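Local coordinates for RNA pseudouridylate synthase domain-containing protein 1 (PDB 5VBB) that probably isomerises uridine to pseudouridine in RNA, as a member of the RluA family of pseudouridine synthases, at residues S69-L74 with P203-L208; A98-L103 with T226-L231; L176-S181 with L191-V196. One frame throughout, in Å; residues are numbered along the deposited sequence.

In the fold
Contact 1 sits at the corner between contacts 2 and 3: its centre lies about 9 Å from that of contact 2 and about 13 Å from that of contact 3. The centres of contacts 2 and 3 are about 17 Å apart, yet they also touch, Tyr99 CG to Leu176 CD1 at 3.3 Å. A probable hydrogen bond, Met207 O to Leu102 N at 3.1 Å, joins contacts 1 and 2. Contacts 1 and 3 meet where Met206 SD packs 3.5 Å from Arg177 NE, and both bind the same sulfate. The likely active site is here: Asp67, probably catalytic by similarity to relatives, has its side chain about 3 Å from that of Arg177 and about 4 Å from that of Thr70.

Contact 1. Residues S69-L74 with P203-L208; sequences STSGAL and PFRMML. With SO4 (sulfate ion), chain B.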
loop_
_atom_site.group_PDB
_atom_site.type_symbol
_atom_site.label_atom_id
_atom_site.label_comp_id
_atom_site.label_asym_id
_atom_site.label_seq_id
_atom_site.Cartn_x
_atom_site.Cartn_y
_atom_site.Cartn_z
ATOM N N SER A 69 -3.172 0.232 -9.117
ATOM C CA SER A 69 -2.343 1.430 -9.038
ATOM C C SER A 69 -1.301 1.414 -7.921
ATOM O O SER A 69 -0.386 2.243 -7.938
ATOM C CB SER A 69 -3.209 2.673 -8.894
ATOM O OG SER A 69 -4.040 2.796 -10.037
ATOM N N THR A 70 -1.352 0.456 -7.025
ATOM C CA THR A 70 -0.401 0.382 -5.929
ATOM C C THR A 70 0.749 -0.532 -6.281
ATOM O O THR A 70 0.533 -1.579 -6.868
ATOM C CB THR A 70 -1.175 -0.085 -4.670
ATOM O OG1 THR A 70 -2.151 0.914 -4.413
ATOM C CG2 THR A 70 -0.294 -0.273 -3.442
ATOM N N SER A 71 1.986 -0.148 -5.889
ATOM C CA SER A 71 3.144 -1.023 -6.058
ATOM C C SER A 71 3.463 -1.748 -4.740
ATOM O O SER A 71 2.942 -1.405 -3.678
ATOM C CB SER A 71 4.364 -0.208 -6.489
ATOM O OG SER A 71 4.631 0.880 -5.615
ATOM N N GLY A 72 4.330 -2.740 -4.795
ATOM C CA GLY A 72 4.827 -3.360 -3.581
ATOM C C GLY A 72 4.610 -4.822 -3.314
ATOM O O GLY A 72 4.268 -5.606 -4.214
ATOM N N ALA A 73 4.858 -5.170 -2.026
ATOM C CA ALA A 73 4.913 -6.540 -1.493
ATOM C C ALA A 73 3.635 -7.341 -1.723
ATOM O O ALA A 73 2.574 -6.988 -1.240
ATOM C CB ALA A 73 5.225 -6.518 -0.014
ATOM N N LEU A 74 3.760 -8.403 -2.495
ATOM C CA LEU A 74 2.672 -9.300 -2.805
ATOM C C LEU A 74 3.195 -10.732 -2.716
ATOM O O LEU A 74 4.101 -11.108 -3.456
ATOM C CB LEU A 74 2.152 -8.971 -4.183
ATOM C CG LEU A 74 0.913 -9.716 -4.664
ATOM C CD1 LEU A 74 -0.210 -9.630 -3.692
ATOM C CD2 LEU A 74 0.461 -9.136 -5.954
ATOM N N PRO A 203 0.822 13.375 -12.120
ATOM C CA PRO A 203 1.943 12.499 -11.724
ATOM C C PRO A 203 2.011 11.215 -12.555
ATOM O O PRO A 203 1.017 10.763 -13.122
ATOM C CB PRO A 203 1.672 12.227 -10.228
ATOM C CG PRO A 203 0.738 13.267 -9.810
ATOM C CD PRO A 203 -0.138 13.491 -11.010
ATOM N N PHE A 204 3.215 10.654 -12.671
ATOM C CA PHE A 204 3.423 9.481 -13.518
ATOM C C PHE A 204 2.794 8.242 -12.933
ATOM O O PHE A 204 2.631 7.261 -13.652
ATOM C CB PHE A 204 4.919 9.244 -13.783
ATOM C CG PHE A 204 5.677 8.466 -12.730
ATOM C CD1 PHE A 204 6.270 9.117 -11.649
ATOM C CD2 PHE A 204 5.933 7.114 -12.899
ATOM C CE1 PHE A 204 7.128 8.441 -10.798
ATOM C CE2 PHE A 204 6.739 6.418 -11.998
ATOM C CZ PHE A 204 7.334 7.084 -10.948
ATOM N N ARG A 205 2.464 8.260 -11.623
ATOM C CA ARG A 205 1.882 7.110 -10.938
ATOM C C ARG A 205 1.169 7.545 -9.699
ATOM O O ARG A 205 1.270 8.691 -9.310
ATOM C CB ARG A 205 2.999 6.163 -10.537
ATOM C CG ARG A 205 3.983 6.716 -9.516
ATOM C CD ARG A 205 4.804 5.598 -8.885
ATOM N NE ARG A 205 3.948 4.827 -7.991
ATOM C CZ ARG A 205 4.323 3.786 -7.276
ATOM N NH1 ARG A 205 5.577 3.354 -7.328
ATOM N NH2 ARG A 205 3.451 3.164 -6.499
ATOM N N MET A 206 0.483 6.628 -9.058
ATOM C CA MET A 206 -0.115 6.895 -7.770
ATOM C C MET A 206 0.946 6.571 -6.729
ATOM O O MET A 206 1.528 5.494 -6.785
ATOM C CB MET A 206 -1.350 6.048 -7.539
ATOM C CG MET A 206 -2.041 6.431 -6.282
ATOM S SD MET A 206 -3.609 5.564 -6.019
ATOM C CE MET A 206 -2.973 3.952 -5.519
ATOM N N MET A 207 1.212 7.491 -5.804
ATOM C CA MET A 207 2.289 7.329 -4.818
ATOM C C MET A 207 1.864 6.557 -3.542
ATOM O O MET A 207 1.895 7.090 -2.441
ATOM C CB MET A 207 2.851 8.708 -4.433
ATOM C CG MET A 207 3.226 9.581 -5.627
ATOM S SD MET A 207 4.461 8.826 -6.721
ATOM C CE MET A 207 4.447 10.010 -8.084
ATOM N N LEU A 208 1.558 5.277 -3.703
ATOM C CA LEU A 208 1.230 4.366 -2.613
ATOM C C LEU A 208 1.983 3.100 -2.917
ATOM O O LEU A 208 1.950 2.660 -4.052
ATOM C CB LEU A 208 -0.298 4.130 -2.506
ATOM C CG LEU A 208 -0.764 3.225 -1.366
ATOM C CD1 LEU A 208 -0.414 3.839 -0.001
ATOM C CD2 LEU A 208 -2.271 3.049 -1.400
HETATM S S SO4 B . -7.083 1.163 -8.838
HETATM O O1 SO4 B . -7.935 1.927 -7.915
HETATM O O2 SO4 B . -7.862 0.013 -9.314
HETATM O O3 SO4 B . -6.647 1.981 -9.951
HETATM O O4 SO4 B . -5.876 0.723 -8.148
HETATM O O HOH W 1 0.181 3.944 -9.976
#
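One hydroxyl, Ser71 OG, faces both terminal nitrogens of a buried arginine: Arg205 NH2 donates to it at 2.7 Å, and Arg205 NH1 adds a longer, weak bond. The oxygen lies at the edge of the guanidinium, 9° out of its plane, and it is also hydrogen-bonded to His209 ND1, which fixes its position further. The same guanidinium turns back on its own chain. Arg205 NE approaches Met206 O at 2.8 Å from above the carbonyl plane, and NH2 adds a weak second bond to that oxygen. The bend at chi3 (-72°) places NE for this return, and together the bonds hold the flat group against rotation.

Beside these bonds, methyl groups pack on Thr70 and Ser69. Met206 bends at chi3 (76°), which brings its terminal methyl, CE, across the end of Thr70, 3.3 Å from OG1 and 3.6 Å from Ser69 CB. Leu208 meets the same threonine with CD2, 3.7 Å from Thr70 OG1. The backbones are tied more lightly: Ser71 N reaches Leu208 O in a weak hydrogen bond, and a water accepts from Met206 N while donating to Ser69 O. Ser69 also holds the sulfate, through its backbone N to O4 at 2.9 Å and through OG to O3 at 2.7 Å. Helix 175-182 closes in here, with Arg177 touching both Met206 and Leu208 and donating to the same ion. The ion probably comes from the crystallisation liquor, but it lies against Arg177, which also pairs with Asp67, a position consistent with an anion-binding spot in the active-site cleft of an RluA-type pseudouridine synthase.

Contact 2. Residues A98-L103 with T226-L231; sequences AYLALL and TPDPFL
Leu100, Leu102 and Phe230 all set CG anti to the carbonyl carbon, beside the backbone N, and with Phe230 at chi1 -54° its ring carbon CG comes up against Leu102. A chi2 of -43° then turns the ring so that one edge meets the strand: Leu100 O lies near the ring plane, 3.6 Å from Phe230 CE2. Farther along that edge, Phe230 CD2 packs 4.0 Å from Leu100 CB. Leu102 and Phe230 run alongside one another in opposite senses, Leu102 CG lying 4.1 Å from Phe230 CG. One face of the ring is covered by its own neighbour, with Pro229 CG 3.7 Å above the centre.

The CD1 branch of Leu100 reaches Asp228, standing 3.4 Å from OD1, with the leucine roughly perpendicular to the aspartate. That carboxylate oxygen accepts from Phe230 N at 3.0 Å, closing an Asx turn that shapes the loop, while OD2 makes a salt bridge to Lys163. The loop 226-231 lies over strand 96-104, which pairs with antiparallel strands 159-168 and 208-216, and Leu247 of helix 247-256 touches both Leu100 and Asp228.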
loop_
_atom_site.group_PDB
_atom_site.type_symbol
_atom_site.label_atom_id
_atom_site.label_comp_id
_atom_site.label_asym_id
_atom_site.label_seq_id
_atom_site.Cartn_x
_atom_site.Cartn_y
_atom_site.Cartn_z
ATOM N N ALA A 98 2.663 -2.554 6.241
ATOM C CA ALA A 98 2.890 -1.122 6.255
ATOM C C ALA A 98 3.170 -0.646 4.846
ATOM O O ALA A 98 3.665 -1.399 3.980
ATOM C CB ALA A 98 4.016 -0.721 7.209
ATOM N N TYR A 99 2.801 0.598 4.591
ATOM C CA TYR A 99 2.924 1.200 3.280
ATOM C C TYR A 99 3.618 2.505 3.398
ATOM O O TYR A 99 3.574 3.130 4.452
ATOM C CB TYR A 99 1.528 1.500 2.696
ATOM C CG TYR A 99 0.644 0.306 2.479
ATOM C CD1 TYR A 99 0.157 -0.430 3.556
ATOM C CD2 TYR A 99 0.284 -0.098 1.192
ATOM C CE1 TYR A 99 -0.608 -1.572 3.361
ATOM C CE2 TYR A 99 -0.528 -1.215 0.990
ATOM C CZ TYR A 99 -0.962 -1.950 2.082
ATOM O OH TYR A 99 -1.813 -2.999 1.948
ATOM N N LEU A 100 4.174 2.965 2.283
ATOM C CA LEU A 100 4.725 4.297 2.155
ATOM C C LEU A 100 3.831 5.033 1.200
ATOM O O LEU A 100 3.284 4.419 0.274
ATOM C CB LEU A 100 6.138 4.262 1.557
ATOM C CG LEU A 100 7.196 3.608 2.406
ATOM C CD1 LEU A 100 8.465 3.437 1.639
ATOM C CD2 LEU A 100 7.462 4.397 3.691
ATOM N N ALA A 101 3.763 6.371 1.343
ATOM C CA ALA A 101 2.986 7.194 0.433
ATOM C C ALA A 101 3.462 8.601 0.420
ATOM O O ALA A 101 4.054 9.053 1.397
ATOM C CB ALA A 101 1.513 7.179 0.827
ATOM N N LEU A 102 3.184 9.312 -0.699
ATOM C CA LEU A 102 3.385 10.730 -0.815
ATOM C C LEU A 102 1.971 11.276 -0.856
ATOM O O LEU A 102 1.218 10.909 -1.731
ATOM C CB LEU A 102 4.144 11.142 -2.045
ATOM C CG LEU A 102 5.598 10.695 -2.127
ATOM C CD1 LEU A 102 6.195 11.048 -3.465
ATOM C CD2 LEU A 102 6.402 11.270 -1.024
ATOM N N LEU A 103 1.605 12.100 0.131
ATOM C CA LEU A 103 0.274 12.649 0.279
ATOM C C LEU A 103 0.272 14.149 0.029
ATOM O O LEU A 103 1.239 14.809 0.392
ATOM C CB LEU A 103 -0.189 12.424 1.725
ATOM C CG LEU A 103 -0.280 10.997 2.240
ATOM C CD1 LEU A 103 -0.964 10.998 3.590
ATOM C CD2 LEU A 103 -1.046 10.114 1.261
ATOM N N THR A 226 10.594 -4.080 1.393
ATOM C CA THR A 226 11.049 -3.772 0.060
ATOM C C THR A 226 11.822 -2.453 0.006
ATOM O O THR A 226 11.679 -1.618 0.913
ATOM C CB THR A 226 9.863 -3.581 -0.920
ATOM O OG1 THR A 226 9.279 -2.296 -0.679
ATOM C CG2 THR A 226 8.837 -4.673 -0.863
ATOM N N PRO A 227 12.532 -2.190 -1.119
ATOM C CA PRO A 227 13.165 -0.879 -1.284
ATOM C C PRO A 227 12.127 0.243 -1.330
ATOM O O PRO A 227 10.984 0.041 -1.748
ATOM C CB PRO A 227 13.857 -0.983 -2.650
ATOM C CG PRO A 227 14.029 -2.427 -2.893
ATOM C CD PRO A 227 12.805 -3.056 -2.285
ATOM N N ASP A 228 12.528 1.411 -0.868
ATOM C CA ASP A 228 11.683 2.613 -0.834
ATOM C C ASP A 228 11.736 3.290 -2.221
ATOM O O ASP A 228 12.809 3.745 -2.609
ATOM C CB ASP A 228 12.226 3.548 0.233
ATOM C CG ASP A 228 11.580 4.908 0.323
ATOM O OD1 ASP A 228 10.593 5.153 -0.412
ATOM O OD2 ASP A 228 12.024 5.701 1.155
ATOM N N PRO A 229 10.617 3.408 -2.964
ATOM C CA PRO A 229 10.677 4.037 -4.289
ATOM C C PRO A 229 10.555 5.552 -4.298
ATOM O O PRO A 229 10.758 6.167 -5.343
ATOM C CB PRO A 229 9.453 3.433 -4.984
ATOM C CG PRO A 229 8.446 3.342 -3.872
ATOM C CD PRO A 229 9.245 2.940 -2.667
ATOM N N PHE A 230 10.175 6.158 -3.178
ATOM C CA PHE A 230 9.897 7.594 -3.101
ATOM C C PHE A 230 11.104 8.312 -2.578
ATOM O O PHE A 230 11.087 8.876 -1.500
ATOM C CB PHE A 230 8.641 7.827 -2.250
ATOM C CG PHE A 230 7.432 7.031 -2.733
ATOM C CD1 PHE A 230 7.124 6.944 -4.091
ATOM C CD2 PHE A 230 6.605 6.376 -1.832
ATOM C CE1 PHE A 230 6.024 6.185 -4.530
ATOM C CE2 PHE A 230 5.493 5.651 -2.270
ATOM C CZ PHE A 230 5.163 5.624 -3.600
ATOM N N LEU A 231 12.164 8.300 -3.399
ATOM C CA LEU A 231 13.436 8.927 -3.082
ATOM C C LEU A 231 13.819 9.922 -4.167
ATOM O O LEU A 231 13.640 9.615 -5.337
ATOM C CB LEU A 231 14.532 7.865 -3.032
ATOM C CG LEU A 231 14.427 6.821 -1.921
ATOM C CD1 LEU A 231 15.468 5.726 -2.131
ATOM C CD2 LEU A 231 14.607 7.456 -0.555
#

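Contact 3. Residues L176-S181 with L191-V196; sequences LRVHCS and LTYGEV. With SO4 (sulfate ion), chain B.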
loop_
_atom_site.group_PDB
_atom_site.type_symbol
_atom_site.label_atom_id
_atom_site.label_comp_id
_atom_site.label_asym_id
_atom_site.label_seq_id
_atom_site.Cartn_x
_atom_site.Cartn_y
_atom_site.Cartn_z
ATOM N N LEU A 176 -6.429 2.890 2.779
ATOM C CA LEU A 176 -5.402 3.920 2.949
ATOM C C LEU A 176 -5.731 5.128 2.098
ATOM O O LEU A 176 -5.597 6.263 2.546
ATOM C CB LEU A 176 -4.030 3.339 2.540
ATOM C CG LEU A 176 -3.637 2.088 3.302
ATOM C CD1 LEU A 176 -2.386 1.504 2.758
ATOM C CD2 LEU A 176 -3.515 2.363 4.782
ATOM N N ARG A 177 -6.222 4.883 0.886
ATOM C CA ARG A 177 -6.554 5.976 -0.008
ATOM C C ARG A 177 -7.759 6.740 0.479
ATOM O O ARG A 177 -7.800 7.966 0.370
ATOM C CB ARG A 177 -6.825 5.443 -1.409
ATOM C CG ARG A 177 -5.590 4.835 -2.057
ATOM C CD ARG A 177 -5.985 3.822 -3.101
ATOM N NE ARG A 177 -6.483 4.517 -4.291
ATOM C CZ ARG A 177 -6.847 3.931 -5.424
ATOM N NH1 ARG A 177 -6.809 2.610 -5.544
ATOM N NH2 ARG A 177 -7.266 4.660 -6.444
ATOM N N VAL A 178 -8.749 6.024 1.024
ATOM C CA VAL A 178 -9.954 6.695 1.519
ATOM C C VAL A 178 -9.642 7.502 2.780
ATOM O O VAL A 178 -10.114 8.644 2.923
ATOM C CB VAL A 178 -11.073 5.669 1.745
ATOM C CG1 VAL A 178 -12.274 6.293 2.484
ATOM C CG2 VAL A 178 -11.494 5.061 0.422
ATOM N N HIS A 179 -8.904 6.891 3.714
ATOM C CA HIS A 179 -8.555 7.539 4.972
ATOM C C HIS A 179 -7.704 8.807 4.761
ATOM O O HIS A 179 -7.950 9.811 5.428
ATOM C CB HIS A 179 -7.839 6.571 5.904
ATOM C CG HIS A 179 -8.731 5.807 6.855
ATOM N ND1 HIS A 179 -8.228 4.791 7.624
ATOM C CD2 HIS A 179 -10.054 5.944 7.131
ATOM C CE1 HIS A 179 -9.252 4.330 8.336
ATOM N NE2 HIS A 179 -10.353 5.049 8.111
ATOM N N CYS A 180 -6.687 8.747 3.897
ATOM C CA CYS A 180 -5.811 9.920 3.664
ATOM C C CYS A 180 -6.584 11.066 2.978
ATOM O O CYS A 180 -6.493 12.220 3.400
ATOM C CB CYS A 180 -4.587 9.483 2.861
ATOM S SG CYS A 180 -3.476 8.411 3.810
ATOM N N SER A 181 -7.449 10.714 2.019
ATOM C CA SER A 181 -8.322 11.669 1.339
ATOM C C SER A 181 -9.311 12.292 2.325
ATOM O O SER A 181 -9.540 13.505 2.276
ATOM C CB SER A 181 -9.055 10.985 0.190
ATOM O OG SER A 181 -9.969 11.874 -0.429
ATOM N N LEU A 191 -6.182 8.799 -8.884
ATOM C CA LEU A 191 -7.198 9.163 -9.871
ATOM C C LEU A 191 -8.618 8.958 -9.393
ATOM O O LEU A 191 -9.519 9.516 -9.988
ATOM C CB LEU A 191 -6.979 8.372 -11.166
ATOM C CG LEU A 191 -5.632 8.596 -11.854
ATOM C CD1 LEU A 191 -5.474 7.670 -13.038
ATOM C CD2 LEU A 191 -5.472 10.040 -12.265
ATOM N N THR A 192 -8.831 8.183 -8.341
ATOM C CA THR A 192 -10.171 7.911 -7.806
ATOM C C THR A 192 -10.497 8.788 -6.603
ATOM O O THR A 192 -11.548 9.433 -6.581
ATOM C CB THR A 192 -10.213 6.424 -7.447
ATOM O OG1 THR A 192 -9.910 5.714 -8.631
ATOM C CG2 THR A 192 -11.553 5.948 -6.906
ATOM N N TYR A 193 -9.623 8.791 -5.589
ATOM C CA TYR A 193 -9.910 9.506 -4.328
ATOM C C TYR A 193 -9.215 10.880 -4.179
ATOM O O TYR A 193 -9.422 11.551 -3.169
ATOM C CB TYR A 193 -9.555 8.631 -3.138
ATOM C CG TYR A 193 -10.400 7.390 -3.117
ATOM C CD1 TYR A 193 -11.733 7.439 -2.722
ATOM C CD2 TYR A 193 -9.901 6.180 -3.566
ATOM C CE1 TYR A 193 -12.543 6.312 -2.768
ATOM C CE2 TYR A 193 -10.700 5.041 -3.616
ATOM C CZ TYR A 193 -12.015 5.101 -3.176
ATOM O OH TYR A 193 -12.847 4.009 -3.286
ATOM N N GLY A 194 -8.493 11.327 -5.206
ATOM C CA GLY A 194 -7.872 12.645 -5.194
ATOM C C GLY A 194 -8.916 13.695 -5.470
ATOM O O GLY A 194 -10.017 13.379 -5.929
ATOM N N GLU A 195 -8.576 14.944 -5.233
ATOM C CA GLU A 195 -9.491 16.061 -5.499
ATOM C C GLU A 195 -9.360 16.494 -6.940
ATOM O O GLU A 195 -8.314 16.291 -7.542
ATOM C CB GLU A 195 -9.175 17.255 -4.573
ATOM C CG GLU A 195 -9.458 16.983 -3.103
ATOM C CD GLU A 195 -10.931 16.921 -2.752
ATOM O OE1 GLU A 195 -11.539 18.002 -2.577
ATOM O OE2 GLU A 195 -11.482 15.800 -2.661
ATOM N N VAL A 196 -10.377 17.164 -7.470
ATOM C CA VAL A 196 -10.334 17.729 -8.834
ATOM C C VAL A 196 -9.200 18.779 -8.909
ATOM O O VAL A 196 -8.416 18.758 -9.850
ATOM C CB VAL A 196 -11.701 18.346 -9.222
ATOM C CG1 VAL A 196 -11.594 19.193 -10.497
ATOM C CG2 VAL A 196 -12.768 17.261 -9.380
HETATM S S SO4 B . -7.083 1.163 -8.838
HETATM O O1 SO4 B . -7.935 1.927 -7.915
HETATM O O2 SO4 B . -7.862 0.013 -9.314
HETATM O O3 SO4 B . -6.647 1.981 -9.951
HETATM O O4 SO4 B . -5.876 0.723 -8.148
HETATM O O HOH W 2 -7.514 4.758 -9.685
#
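Tyr193 and Arg177 stand nearly perpendicular, ring and guanidinium planes 86° apart, where the loop after helix 175-182 folds back on that helix beside the likely active site of this RluA-family domain. The ring presents its edge: Arg177 NE lies near the ring plane, 3.9 Å from Tyr193 CD2, while CE2 sits over one face of the guanidinium, offset toward its rim. Methyl groups take the two faces of the tyrosine. Val178 CG2 makes a CH-pi contact 3.8 Å from the ring centroid and 21° off the normal, and Thr192 CG2 lies over the opposite face, toward its rim. Beyond the ring, Tyr193 OH is hydrogen-bonded to His174 ND1 and to Met130 N.

The arginine bends at chi3 (75°), which places NE beside the tyrosine. Its outer end points to the sulfate: NH1 donates to O1 at 2.7 Å, near the guanidinium plane, and NH2 adds a weak bond to the same oxygen. A water links NH2, Thr192 OG1 and the ion. Salt bridges from NH1 to Asp67 and from NH2 to Asp190 further fix the group. An alanine in place of Tyr193 would probably leave Val178 CG2 and one face of the guanidinium without their packing partner, and His174 ND1 and Met130 N without the hydroxyl they share. The backbone of the loop is fastened too: with OG anti to the backbone N, Ser181 donates from OG to Tyr193 O at 2.8 Å, in the carbonyl plane.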